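Uncharacterized protein (Bacteroides ovatus, PDB 3P02) is of unknown function but pairs an N-terminal region related to the E-set clan with a C-terminal region built on a strongly curled antiparallel beta sheet. Local coordinates at residues Ser165-Met170 and Ser174-Ser179; Phe195-Arg200 and Tyr289-Gly294; Tyr210-Gln215 and Leu239-Tyr244; Met230-Glu235 and Ser270-Asp275. One frame throughout, in Å; residues are numbered along the deposited sequence. Where two conformers were deposited one is given.

Contact 1 of 4, residues Ser165-Met170 and Ser174-Ser179; sequences SLLGTM and SDIKFS
Gly168 and Phe178 meet twice, through the backbone and through the ring. Backbone bonds come first. Gly168 N donates to Phe178 O at 2.8 Å, while Gly168 O accepts two amides at once: Lys177 N at 2.8 Å, lying in the carbonyl plane, and Phe178 N at 3.1 Å, standing 36° above it. Aromatic packing follows. With chi1 at 64°, Phe178 carries its ring back over the hairpin partner, and Gly168 CA sits 3.6 Å from the ring centroid as a CH-pi contact. Glycine suits this place because the ring occupies the side where a side chain would stand. Tyr289 meets the same ring edge-to-face. Apolar contact is slighter, Leu167 CD1 reaching Ile176 CD1 at 4.2 Å. Thr169 packs its methyl CG2 on a backbone carbonyl, 3.4 Å from Asp175 O, its hydroxyl being turned to Glu173 O. One water completes the set, accepting from Met170 N and donating to Asp175 O, linking an amide and a carbonyl that do not bond directly. Two successive residues, Lys177 and Phe178, opposed to the single Gly168 form a classic beta bulge, here in a beta hairpin at the edge of the sheet.

Contact 2 of 4, residues Phe195-Arg200 and Tyr289-Gly294; sequences FYAGQR and YNMKGG. With EDO (1,2-ethanediol), chain D.
Met291, a selenomethionine, leaves its strand with CG beside the backbone N (chi1 -61°), runs on extended, and bends only at its last torsion, chi3 77°; this course delivers SE to the turn at Ala197 and Gly198. SE lies 3.7 Å from Gly198 N and 3.9 Å from Ala197 CA, with the methyl Ala197 CB alongside at 4.1 Å. A long, flexible and polarisable side chain suits the task of reaching a turn whose Ala197 CA stays 7.8 Å from Met291 CA, and the small Ala197 and Gly198 let it come close. The chain reverses in a type I' turn from Ala197 to Arg200, with positive phi at both Gly198, where glycine takes it easily, and Gln199; its closing bond, Arg200 N to Ala197 O, is weak. The turn gains support from Arg200 NH1, which donates to Gly198 O at 3.0 Å, nearly in the guanidinium plane. That carbonyl also accepts from a 1,2-ethanediol, probably from the crystallisation liquor, whose O1 is a short 2.5 Å from Gly198 O; its O2 donates to Gln199 OE1 at 2.6 Å. Salt bridges to Asp206 and Asp278 hold the guanidinium further. In the fold, strand 192-196 pairs with 211-220 and strand 287-302 with 262-278 and 166-170, and Met291 spans the interior between them, in touch with Leu166, Phe274 and Phe276.

Contact 3 of 4, residues Tyr210-Gln215 and Leu239-Tyr244; sequences YKVFLQ and LKFNSY
Tyr210, whose ring rests against Leu239, is tethered at its far end by a hydrogen bond between its OH and Thr280 OG1. The contact belongs to the curled antiparallel sheet of the C-terminal region: Val212 is on strand 211-220, Tyr210 at its approach, and Leu239 and Phe241 lie ahead of strand 242-255; Ala234 of the intervening strand 228-234 touches both of these. A tyrosine serves well here, offering apolar ring carbons to Leu239, a pi cloud to the cation of Arg200 and a hydroxyl to a polar partner. Leu239 crosses the ring obliquely, bringing CD2 to 3.4 Å from Tyr210 CD1, a tight approach; its chi1 of -102°, away from a staggered position, is consistent with crowding. Farther along, Phe241 swings its ring inward with CG anti to the backbone N (chi1 -178°) and crosses Val212 at about a right angle. The branched valine offers both methyls to the same ring carbon: Phe241 CE1 lies 3.7 Å from Val212 CG1 and 4.0 Å from Val212 CG2.

Contact 4 of 4, residues Met230-Glu235 and Ser270-Asp275; sequences MKIWAE and SDIDFD
The Phe274 ring receives the end of Ile232 obliquely, where CD1 lies 3.9 Å from Phe274 CD2 and 4.1 Å from Phe274 CE2. A second flat group, the ring of Phe241, meets Phe274 with the two planes inclined at about 30°. The buried Phe274 thus meets both an aliphatic tip and another ring, a place that suits phenylalanine, which brings breadth without any polar atom to satisfy. Ile232 reaches it by extension: CG1 stands anti to the backbone N (chi1 -168°) and chi2 continues straight on at 173°, so CD1 stands at full reach from the backbone. The same methyl touches Ile272, whose CG2 branch lies 4.1 Å from Ile232 CD1, so a single carbon is lodged against two residues of strand 262-278. Ile272 and Phe274 alternate with Asp273, whose carboxylate is salt-bridged to Lys292; apolar residues thus line the interior and the acid points away from it. On the first strand, Trp233 likewise turns from the contact and stacks on Phe213. Strand 242-255 lies in the sheet between strands 228-234 and 262-278, and the CA atoms of Ile232 and Ile272 are 8.4 Å apart across it, somewhat less than in a flat sheet, consistent with curling there.

All four contacts belong to one curled antiparallel sheet. Contacts 3 and 4 are neighbours, their centres about 5 Å apart, and Tyr244 N reaches Asp273 O at 2.8 Å to join their strands. Contact 2 lies about 9 Å between centres from each, bonded to contact 3 through Ala197 N and Tyr210 O at 2.8 Å. Contact 1 sits farther out, about 8 Å from contact 2 and 16 Å from contact 3 between centres; it still reaches contact 4, Leu166 CD1 lying 3.8 Å from Ile272 CG2. No active site is known. The ethanediol held by contact 2 lies about 4 Å, between nearest atoms, from the Phe178 side chain of contact 1.

Contact 1 of 4, residues Ser165-Met170 and Ser174-Ser179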
loop_
_atom_site.group_PDB
_atom_site.type_symbol
_atom_site.label_atom_id
_atom_site.label_comp_id
_atom_site.label_asym_id
_atom_site.label_seq_id
_atom_site.Cartn_x
_atom_site.Cartn_y
_atom_site.Cartn_z
ATOM N N SER A 165 8.521 19.820 5.873
ATOM C CA SER A 165 9.270 20.848 5.153
ATOM C C SER A 165 8.647 21.153 3.777
ATOM O O SER A 165 9.254 21.880 3.003
ATOM C CB SER A 165 10.733 20.429 4.985
ATOM O OG SER A 165 11.420 20.620 6.210
ATOM N N LEU A 166 7.474 20.566 3.452
ATOM C CA LEU A 166 6.768 20.888 2.204
ATOM C C LEU A 166 5.612 21.811 2.593
ATOM O O LEU A 166 4.547 21.363 3.040
ATOM C CB LEU A 166 6.304 19.647 1.413
ATOM C CG LEU A 166 5.716 19.979 0.042
ATOM C CD1 LEU A 166 6.738 20.733 -0.874
ATOM C CD2 LEU A 166 5.252 18.702 -0.666
ATOM N N LEU A 167 5.876 23.134 2.512
ATOM C CA LEU A 167 4.957 24.126 3.062
ATOM C C LEU A 167 3.911 24.590 2.070
ATOM O O LEU A 167 4.228 25.009 0.950
ATOM C CB LEU A 167 5.768 25.327 3.586
ATOM C CG LEU A 167 6.924 24.954 4.575
ATOM C CD1 LEU A 167 7.732 26.209 4.939
ATOM C CD2 LEU A 167 6.376 24.335 5.867
ATOM N N GLY A 168 2.665 24.526 2.524
ATOM C CA GLY A 168 1.524 24.984 1.757
ATOM C C GLY A 168 1.233 26.429 2.109
ATOM O O GLY A 168 1.041 26.754 3.276
ATOM N N THR A 169 1.163 27.298 1.111
ATOM C CA THR A 169 0.841 28.723 1.308
ATOM C C THR A 169 -0.121 29.176 0.224
ATOM O O THR A 169 -0.400 28.427 -0.697
ATOM C CB THR A 169 2.147 29.578 1.190
ATOM O OG1 THR A 169 2.626 29.511 -0.160
ATOM C CG2 THR A 169 3.228 29.204 2.193
HETATM N N MSE A 170 -0.594 30.404 0.295
HETATM C CA MSE A 170 -1.338 30.935 -0.842
HETATM C C MSE A 170 -0.347 31.200 -1.969
HETATM O O MSE A 170 0.793 31.584 -1.682
HETATM C CB MSE A 170 -2.012 32.255 -0.471
HETATM C CG MSE A 170 -3.098 32.058 0.588
HETATM SE SE MSE A 170 -4.658 31.205 -0.214
HETATM C CE MSE A 170 -5.618 30.961 1.466
ATOM N N SER A 174 4.021 33.925 1.461
ATOM C CA SER A 174 4.752 32.883 2.193
ATOM C C SER A 174 4.110 32.527 3.541
ATOM O O SER A 174 4.653 31.689 4.254
ATOM C CB SER A 174 6.202 33.310 2.413
ATOM O OG SER A 174 6.285 34.352 3.369
ATOM N N ASP A 175 2.961 33.132 3.897
ATOM C CA ASP A 175 2.340 32.783 5.172
ATOM C C ASP A 175 1.886 31.324 5.136
ATOM O O ASP A 175 1.141 30.924 4.248
ATOM C CB ASP A 175 1.178 33.722 5.486
ATOM C CG ASP A 175 1.626 35.163 5.615
ATOM O OD1 ASP A 175 2.708 35.400 6.206
ATOM O OD2 ASP A 175 0.887 36.052 5.157
ATOM N N ILE A 176 2.371 30.520 6.083
ATOM C CA ILE A 176 2.040 29.082 6.098
ATOM C C ILE A 176 0.542 28.878 6.353
ATOM O O ILE A 176 -0.032 29.442 7.302
ATOM C CB ILE A 176 2.916 28.275 7.093
ATOM C CG1 ILE A 176 4.421 28.534 6.806
ATOM C CG2 ILE A 176 2.612 26.759 7.000
ATOM C CD1 ILE A 176 5.395 28.015 7.899
ATOM N N LYS A 177 -0.089 28.113 5.444
ATOM C CA LYS A 177 -1.521 27.798 5.479
ATOM C C LYS A 177 -1.749 26.349 5.850
ATOM O O LYS A 177 -2.738 26.027 6.514
ATOM C CB LYS A 177 -2.195 28.130 4.134
ATOM C CG LYS A 177 -2.147 29.636 3.825
ATOM C CD LYS A 177 -2.977 30.449 4.815
ATOM C CE LYS A 177 -2.630 31.919 4.726
ATOM N NZ LYS A 177 -3.338 32.683 5.802
ATOM N N PHE A 178 -0.851 25.461 5.418
ATOM C CA PHE A 178 -0.992 24.055 5.761
ATOM C C PHE A 178 0.320 23.301 5.555
ATOM O O PHE A 178 1.157 23.713 4.746
ATOM C CB PHE A 178 -2.114 23.379 4.927
ATOM C CG PHE A 178 -1.848 23.332 3.439
ATOM C CD1 PHE A 178 -1.161 22.259 2.866
ATOM C CD2 PHE A 178 -2.331 24.335 2.599
ATOM C CE1 PHE A 178 -0.929 22.210 1.487
ATOM C CE2 PHE A 178 -2.090 24.293 1.224
ATOM C CZ PHE A 178 -1.409 23.222 0.672
ATOM N N SER A 179 0.440 22.147 6.224
ATOM C CA SER A 179 1.514 21.173 6.008
ATOM C C SER A 179 1.068 19.870 6.651
ATOM O O SER A 179 0.167 19.876 7.505
ATOM C CB SER A 179 2.885 21.621 6.530
ATOM O OG SER A 179 2.896 21.670 7.951
HETATM O O HOH W 1 0.217 32.408 2.156
#

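Contact 2 of 4, residues Phe195-Arg200 and Tyr289-Gly294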
loop_
_atom_site.group_PDB
_atom_site.type_symbol
_atom_site.label_atom_id
_atom_site.label_comp_id
_atom_site.label_asym_id
_atom_site.label_seq_id
_atom_site.Cartn_x
_atom_site.Cartn_y
_atom_site.Cartn_z
ATOM N N PHE A 195 2.075 11.706 -4.953
ATOM C CA PHE A 195 1.548 12.074 -3.659
ATOM C C PHE A 195 0.359 12.963 -3.974
ATOM O O PHE A 195 0.141 13.298 -5.146
ATOM C CB PHE A 195 2.601 12.754 -2.765
ATOM C CG PHE A 195 3.076 14.113 -3.239
ATOM C CD1 PHE A 195 4.071 14.226 -4.217
ATOM C CD2 PHE A 195 2.510 15.275 -2.730
ATOM C CE1 PHE A 195 4.465 15.486 -4.701
ATOM C CE2 PHE A 195 2.942 16.543 -3.181
ATOM C CZ PHE A 195 3.916 16.628 -4.155
ATOM N N TYR A 196 -0.371 13.393 -2.948
ATOM C CA TYR A 196 -1.491 14.293 -3.185
ATOM C C TYR A 196 -1.182 15.703 -2.688
ATOM O O TYR A 196 -0.730 15.873 -1.559
ATOM C CB TYR A 196 -2.766 13.803 -2.462
ATOM C CG TYR A 196 -3.187 12.395 -2.818
ATOM C CD1 TYR A 196 -3.657 12.087 -4.094
ATOM C CD2 TYR A 196 -3.118 11.369 -1.875
ATOM C CE1 TYR A 196 -4.040 10.781 -4.428
ATOM C CE2 TYR A 196 -3.538 10.075 -2.183
ATOM C CZ TYR A 196 -3.996 9.786 -3.459
ATOM O OH TYR A 196 -4.390 8.504 -3.730
ATOM N N ALA A 197 -1.489 16.703 -3.508
ATOM C CA ALA A 197 -1.370 18.085 -3.101
ATOM C C ALA A 197 -2.524 18.468 -2.132
ATOM O O ALA A 197 -3.529 17.739 -2.033
ATOM C CB ALA A 197 -1.419 18.989 -4.335
ATOM N N GLY A 198 -2.385 19.630 -1.473
ATOM C CA GLY A 198 -3.468 20.187 -0.658
ATOM C C GLY A 198 -3.987 19.379 0.510
ATOM O O GLY A 198 -5.197 19.400 0.794
ATOM N N GLN A 199 -3.073 18.688 1.201
ATOM C CA GLN A 199 -3.335 17.878 2.401
ATOM C C GLN A 199 -4.189 16.636 2.123
ATOM O O GLN A 199 -4.590 15.948 3.065
ATOM C CB GLN A 199 -3.958 18.715 3.532
ATOM C CG GLN A 199 -2.946 19.572 4.232
ATOM C CD GLN A 199 -3.463 20.081 5.545
ATOM O OE1 GLN A 199 -4.528 20.689 5.612
ATOM N NE2 GLN A 199 -2.691 19.875 6.604
ATOM N N ARG A 200 -4.400 16.296 0.842
ATOM C CA ARG A 200 -5.173 15.097 0.524
ATOM C C ARG A 200 -4.390 13.835 0.932
ATOM O O ARG A 200 -3.150 13.813 0.993
ATOM C CB ARG A 200 -5.554 15.047 -0.977
ATOM C CG ARG A 200 -6.915 15.683 -1.327
ATOM C CD ARG A 200 -7.017 17.145 -0.891
ATOM N NE ARG A 200 -8.252 17.746 -1.367
ATOM C CZ ARG A 200 -8.488 19.056 -1.380
ATOM N NH1 ARG A 200 -7.601 19.906 -0.866
ATOM N NH2 ARG A 200 -9.626 19.524 -1.869
ATOM N N TYR A 289 -3.235 27.959 -4.268
ATOM C CA TYR A 289 -2.185 27.609 -3.344
ATOM C C TYR A 289 -0.832 27.397 -4.016
ATOM O O TYR A 289 -0.715 27.373 -5.236
ATOM C CB TYR A 289 -2.563 26.284 -2.658
ATOM C CG TYR A 289 -3.661 26.368 -1.619
ATOM C CD1 TYR A 289 -3.515 27.174 -0.490
ATOM C CD2 TYR A 289 -4.744 25.495 -1.658
ATOM C CE1 TYR A 289 -4.458 27.162 0.541
ATOM C CE2 TYR A 289 -5.710 25.489 -0.642
ATOM C CZ TYR A 289 -5.536 26.291 0.478
ATOM O OH TYR A 289 -6.513 26.345 1.454
ATOM N N ASN A 290 0.162 27.143 -3.179
ATOM C CA ASN A 290 1.520 26.803 -3.581
ATOM C C ASN A 290 2.101 25.840 -2.564
ATOM O O ASN A 290 1.829 25.983 -1.368
ATOM C CB ASN A 290 2.396 28.072 -3.659
ATOM C CG ASN A 290 3.868 27.749 -3.922
ATOM O OD1 ASN A 290 4.657 27.489 -2.996
ATOM N ND2 ASN A 290 4.287 27.828 -5.175
HETATM N N MSE A 291 2.880 24.872 -3.021
HETATM C CA MSE A 291 3.629 23.996 -2.105
HETATM C C MSE A 291 5.090 24.159 -2.438
HETATM O O MSE A 291 5.451 24.042 -3.606
HETATM C CB MSE A 291 3.190 22.521 -2.222
HETATM C CG MSE A 291 1.707 22.387 -1.849
HETATM SE SE MSE A 291 1.194 20.572 -1.560
HETATM C CE MSE A 291 1.914 20.311 0.160
ATOM N N LYS A 292 5.910 24.463 -1.434
ATOM C CA LYS A 292 7.348 24.682 -1.658
ATOM C C LYS A 292 8.177 24.046 -0.583
ATOM O O LYS A 292 7.898 24.190 0.608
ATOM C CB LYS A 292 7.641 26.205 -1.700
ATOM C CG LYS A 292 9.110 26.572 -1.954
ATOM C CD LYS A 292 9.280 28.085 -2.155
ATOM C CE LYS A 292 10.726 28.461 -2.468
ATOM N NZ LYS A 292 11.210 27.894 -3.782
ATOM N N GLY A 293 9.263 23.440 -0.988
ATOM C CA GLY A 293 10.152 22.844 0.005
ATOM C C GLY A 293 10.670 21.502 -0.441
ATOM O O GLY A 293 11.047 21.325 -1.602
ATOM N N GLY A 294 10.685 20.569 0.493
ATOM C CA GLY A 294 11.189 19.245 0.219
ATOM C C GLY A 294 10.549 18.173 1.056
ATOM O O GLY A 294 9.638 18.435 1.856
HETATM C C1 EDO D . -6.777 22.059 2.151
HETATM O O1 EDO D . -6.862 20.634 2.269
HETATM C C2 EDO D . -5.485 22.567 2.779
HETATM O O2 EDO D . -5.626 22.620 4.205
#

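Contact 3 of 4, residues Tyr210-Gln215 and Leu239-Tyr244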
loop_
_atom_site.group_PDB
_atom_site.type_symbol
_atom_site.label_atom_id
_atom_site.label_comp_id
_atom_site.label_asym_id
_atom_site.label_seq_id
_atom_site.Cartn_x
_atom_site.Cartn_y
_atom_site.Cartn_z
ATOM N N TYR A 210 -5.965 15.603 -7.027
ATOM C CA TYR A 210 -4.813 16.309 -6.456
ATOM C C TYR A 210 -3.514 15.530 -6.606
ATOM O O TYR A 210 -2.527 15.862 -5.967
ATOM C CB TYR A 210 -5.113 16.654 -4.966
ATOM C CG TYR A 210 -6.230 17.672 -4.926
ATOM C CD1 TYR A 210 -5.974 19.019 -5.167
ATOM C CD2 TYR A 210 -7.564 17.274 -4.784
ATOM C CE1 TYR A 210 -7.004 19.942 -5.293
ATOM C CE2 TYR A 210 -8.608 18.198 -4.902
ATOM C CZ TYR A 210 -8.318 19.532 -5.138
ATOM O OH TYR A 210 -9.339 20.444 -5.267
ATOM N N LYS A 211 -3.509 14.508 -7.438
ATOM C CA LYS A 211 -2.298 13.715 -7.665
ATOM C C LYS A 211 -1.165 14.519 -8.321
ATOM O O LYS A 211 -1.347 15.176 -9.359
ATOM C CB LYS A 211 -2.624 12.520 -8.564
ATOM C CG LYS A 211 -3.408 11.425 -7.832
ATOM C CD LYS A 211 -3.943 10.343 -8.783
ATOM C CE LYS A 211 -2.825 9.529 -9.406
ATOM N NZ LYS A 211 -3.338 8.582 -10.442
ATOM N N VAL A 212 0.014 14.445 -7.698
ATOM C CA VAL A 212 1.235 15.074 -8.217
ATOM C C VAL A 212 2.253 13.962 -8.376
ATOM O O VAL A 212 2.551 13.256 -7.406
ATOM C CB VAL A 212 1.751 16.215 -7.312
ATOM C CG1 VAL A 212 3.078 16.749 -7.860
ATOM C CG2 VAL A 212 0.710 17.335 -7.208
ATOM N N PHE A 213 2.750 13.786 -9.596
ATOM C CA PHE A 213 3.679 12.719 -9.915
ATOM C C PHE A 213 5.110 13.179 -9.772
ATOM O O PHE A 213 5.437 14.326 -10.095
ATOM C CB PHE A 213 3.449 12.237 -11.348
ATOM C CG PHE A 213 2.104 11.589 -11.607
ATOM C CD1 PHE A 213 0.981 12.365 -11.910
ATOM C CD2 PHE A 213 1.951 10.211 -11.514
ATOM C CE1 PHE A 213 -0.283 11.768 -12.090
ATOM C CE2 PHE A 213 0.697 9.611 -11.713
ATOM C CZ PHE A 213 -0.408 10.392 -12.008
ATOM N N LEU A 214 5.962 12.259 -9.303
ATOM C CA LEU A 214 7.414 12.444 -9.176
ATOM C C LEU A 214 8.110 11.320 -9.846
ATOM O O LEU A 214 7.752 10.150 -9.601
ATOM C CB LEU A 214 7.862 12.487 -7.690
ATOM C CG LEU A 214 7.387 13.719 -6.893
ATOM C CD1 LEU A 214 7.546 13.472 -5.375
ATOM C CD2 LEU A 214 8.141 14.992 -7.349
ATOM N N GLN A 215 9.112 11.642 -10.657
ATOM C CA GLN A 215 9.924 10.616 -11.302
ATOM C C GLN A 215 11.356 10.757 -10.833
ATOM O O GLN A 215 11.914 11.849 -10.914
ATOM C CB GLN A 215 9.828 10.716 -12.830
ATOM C CG GLN A 215 10.669 9.671 -13.573
ATOM C CD GLN A 215 10.522 9.816 -15.067
ATOM O OE1 GLN A 215 9.574 10.426 -15.564
ATOM N NE2 GLN A 215 11.448 9.251 -15.820
ATOM N N LEU A 239 -6.281 21.261 -11.827
ATOM C CA LEU A 239 -5.362 21.667 -10.744
ATOM C C LEU A 239 -4.616 22.956 -11.045
ATOM O O LEU A 239 -4.050 23.570 -10.128
ATOM C CB LEU A 239 -4.299 20.581 -10.559
ATOM C CG LEU A 239 -4.372 19.600 -9.462
ATOM C CD1 LEU A 239 -3.008 18.906 -9.296
ATOM C CD2 LEU A 239 -4.761 20.244 -8.135
ATOM N N LYS A 240 -4.504 23.320 -12.353
ATOM C CA LYS A 240 -3.736 24.470 -12.831
ATOM C C LYS A 240 -2.324 24.359 -12.246
ATOM O O LYS A 240 -1.777 25.321 -11.705
ATOM C CB LYS A 240 -4.423 25.814 -12.498
ATOM C CG LYS A 240 -5.734 25.996 -13.257
ATOM C CD LYS A 240 -6.566 27.107 -12.643
ATOM C CE LYS A 240 -7.927 27.254 -13.274
ATOM N NZ LYS A 240 -8.720 28.313 -12.580
ATOM N N PHE A 241 -1.787 23.121 -12.277
ATOM C CA PHE A 241 -0.450 22.841 -11.758
ATOM C C PHE A 241 0.598 23.638 -12.503
ATOM O O PHE A 241 0.659 23.594 -13.730
ATOM C CB PHE A 241 -0.152 21.342 -11.886
ATOM C CG PHE A 241 1.190 20.917 -11.336
ATOM C CD1 PHE A 241 1.316 20.493 -10.015
ATOM C CD2 PHE A 241 2.309 20.875 -12.157
ATOM C CE1 PHE A 241 2.556 20.050 -9.523
ATOM C CE2 PHE A 241 3.559 20.467 -11.655
ATOM C CZ PHE A 241 3.671 20.059 -10.343
ATOM N N ASN A 242 1.453 24.353 -11.767
ATOM C CA ASN A 242 2.515 25.132 -12.401
ATOM C C ASN A 242 3.771 25.044 -11.525
ATOM O O ASN A 242 3.832 25.647 -10.456
ATOM C CB ASN A 242 2.058 26.583 -12.616
ATOM C CG ASN A 242 3.063 27.409 -13.367
ATOM O OD1 ASN A 242 3.879 26.889 -14.112
ATOM N ND2 ASN A 242 3.080 28.708 -13.121
ATOM N N SER A 243 4.781 24.316 -12.004
ATOM C CA SER A 243 6.023 24.102 -11.274
ATOM C C SER A 243 7.080 25.130 -11.654
ATOM O O SER A 243 7.236 25.455 -12.847
ATOM C CB SER A 243 6.543 22.684 -11.517
ATOM O OG SER A 243 7.824 22.544 -10.924
ATOM N N TYR A 244 7.805 25.644 -10.650
ATOM C CA TYR A 244 8.834 26.660 -10.849
ATOM C C TYR A 244 10.245 26.086 -10.807
ATOM O O TYR A 244 11.209 26.830 -11.019
ATOM C CB TYR A 244 8.693 27.797 -9.827
ATOM C CG TYR A 244 7.376 28.507 -9.984
ATOM C CD1 TYR A 244 7.143 29.347 -11.063
ATOM C CD2 TYR A 244 6.347 28.315 -9.065
ATOM C CE1 TYR A 244 5.916 29.987 -11.230
ATOM C CE2 TYR A 244 5.117 28.956 -9.213
ATOM C CZ TYR A 244 4.909 29.804 -10.296
ATOM O OH TYR A 244 3.710 30.458 -10.469
#

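Contact 4 of 4, residues Met230-Glu235 and Ser270-Asp275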
loop_
_atom_site.group_PDB
_atom_site.type_symbol
_atom_site.label_atom_id
_atom_site.label_comp_id
_atom_site.label_asym_id
_atom_site.label_seq_id
_atom_site.Cartn_x
_atom_site.Cartn_y
_atom_site.Cartn_z
HETATM N N MSE A 230 14.944 14.955 -11.259
HETATM C CA MSE A 230 13.580 14.445 -11.166
HETATM C C MSE A 230 12.707 15.133 -12.178
HETATM O O MSE A 230 13.064 16.190 -12.728
HETATM C CB MSE A 230 13.015 14.701 -9.767
HETATM C CG MSE A 230 13.827 14.009 -8.683
HETATM SE SE MSE A 230 12.973 14.166 -6.986
HETATM C CE MSE A 230 11.472 12.976 -7.425
ATOM N N LYS A 231 11.543 14.530 -12.417
ATOM C CA LYS A 231 10.449 15.159 -13.152
ATOM C C LYS A 231 9.297 15.306 -12.160
ATOM O O LYS A 231 9.130 14.451 -11.290
ATOM C CB LYS A 231 10.025 14.343 -14.378
ATOM C CG LYS A 231 11.118 14.319 -15.452
ATOM C CD LYS A 231 10.764 13.419 -16.624
ATOM C CE LYS A 231 11.892 13.332 -17.626
ATOM N NZ LYS A 231 11.561 12.411 -18.745
ATOM N N ILE A 232 8.510 16.356 -12.308
ATOM C CA ILE A 232 7.315 16.583 -11.503
ATOM C C ILE A 232 6.194 17.032 -12.443
ATOM O O ILE A 232 6.426 17.882 -13.320
ATOM C CB ILE A 232 7.549 17.595 -10.327
ATOM C CG1 ILE A 232 6.345 17.558 -9.348
ATOM C CG2 ILE A 232 7.849 19.044 -10.854
ATOM C CD1 ILE A 232 6.560 18.423 -8.028
ATOM N N TRP A 233 4.986 16.475 -12.282
ATOM C CA TRP A 233 3.891 16.899 -13.142
ATOM C C TRP A 233 2.539 16.506 -12.558
ATOM O O TRP A 233 2.467 15.728 -11.611
ATOM C CB TRP A 233 4.057 16.301 -14.572
ATOM C CG TRP A 233 3.817 14.819 -14.668
ATOM C CD1 TRP A 233 2.681 14.205 -15.117
ATOM C CD2 TRP A 233 4.755 13.763 -14.381
ATOM N NE1 TRP A 233 2.838 12.837 -15.091
ATOM C CE2 TRP A 233 4.106 12.536 -14.661
ATOM C CE3 TRP A 233 6.105 13.736 -13.982
ATOM C CZ2 TRP A 233 4.758 11.299 -14.552
ATOM C CZ3 TRP A 233 6.725 12.508 -13.791
ATOM C CH2 TRP A 233 6.053 11.305 -14.068
ATOM N N ALA A 234 1.461 17.025 -13.157
ATOM C CA ALA A 234 0.110 16.637 -12.802
ATOM C C ALA A 234 -0.596 16.180 -14.050
ATOM O O ALA A 234 -0.197 16.574 -15.150
ATOM C CB ALA A 234 -0.654 17.804 -12.169
ATOM N N GLU A 235 -1.596 15.315 -13.898
ATOM C CA GLU A 235 -2.431 14.914 -15.042
ATOM C C GLU A 235 -3.735 15.722 -15.087
ATOM O O GLU A 235 -4.305 15.883 -16.164
ATOM C CB GLU A 235 -2.794 13.427 -14.989
ATOM C CG GLU A 235 -1.652 12.528 -15.388
ATOM C CD GLU A 235 -1.958 11.048 -15.301
ATOM O OE1 GLU A 235 -3.036 10.672 -14.787
ATOM O OE2 GLU A 235 -1.091 10.261 -15.733
ATOM N N SER A 270 14.475 17.723 -2.813
ATOM C CA SER A 270 14.518 19.172 -2.634
ATOM C C SER A 270 14.018 19.889 -3.868
ATOM O O SER A 270 13.705 19.249 -4.877
ATOM C CB SER A 270 15.941 19.639 -2.312
ATOM O OG SER A 270 16.470 19.013 -1.152
ATOM N N ASP A 271 13.877 21.215 -3.775
ATOM C CA ASP A 271 13.535 22.054 -4.918
ATOM C C ASP A 271 12.133 21.774 -5.485
ATOM O O ASP A 271 11.899 21.899 -6.684
ATOM C CB ASP A 271 14.603 21.962 -6.034
ATOM C CG ASP A 271 15.989 22.326 -5.577
ATOM O OD1 ASP A 271 16.121 23.293 -4.805
ATOM O OD2 ASP A 271 16.915 21.583 -5.895
ATOM N N ILE A 272 11.193 21.445 -4.602
ATOM C CA ILE A 272 9.779 21.355 -4.991
ATOM C C ILE A 272 9.216 22.768 -4.851
ATOM O O ILE A 272 9.399 23.395 -3.809
ATOM C CB ILE A 272 8.997 20.357 -4.117
ATOM C CG1 ILE A 272 9.612 18.943 -4.255
ATOM C CG2 ILE A 272 7.499 20.346 -4.532
ATOM C CD1 ILE A 272 9.029 17.910 -3.174
ATOM N N ASP A 273 8.530 23.248 -5.874
ATOM C CA ASP A 273 7.916 24.580 -5.828
ATOM C C ASP A 273 6.854 24.635 -6.905
ATOM O O ASP A 273 7.183 24.741 -8.086
ATOM C CB ASP A 273 8.963 25.701 -6.010
ATOM C CG ASP A 273 8.442 27.115 -5.800
ATOM O OD1 ASP A 273 7.200 27.305 -5.804
ATOM O OD2 ASP A 273 9.269 28.023 -5.625
ATOM N N PHE A 274 5.577 24.499 -6.506
ATOM C CA PHE A 274 4.528 24.557 -7.510
ATOM C C PHE A 274 3.272 25.187 -7.003
ATOM O O PHE A 274 2.860 24.966 -5.859
ATOM C CB PHE A 274 4.197 23.155 -8.086
ATOM C CG PHE A 274 3.661 22.154 -7.072
ATOM C CD1 PHE A 274 2.288 22.079 -6.793
ATOM C CD2 PHE A 274 4.516 21.315 -6.382
ATOM C CE1 PHE A 274 1.783 21.151 -5.859
ATOM C CE2 PHE A 274 4.007 20.366 -5.477
ATOM C CZ PHE A 274 2.645 20.305 -5.210
ATOM N N ASP A 275 2.595 25.895 -7.910
ATOM C CA ASP A 275 1.264 26.399 -7.660
ATOM C C ASP A 275 0.242 25.338 -8.057
ATOM O O ASP A 275 0.470 24.574 -8.994
ATOM C CB ASP A 275 0.977 27.687 -8.464
ATOM C CG ASP A 275 1.720 28.923 -8.030
ATOM O OD1 ASP A 275 2.221 28.951 -6.864
ATOM O OD2 ASP A 275 1.728 29.901 -8.807
#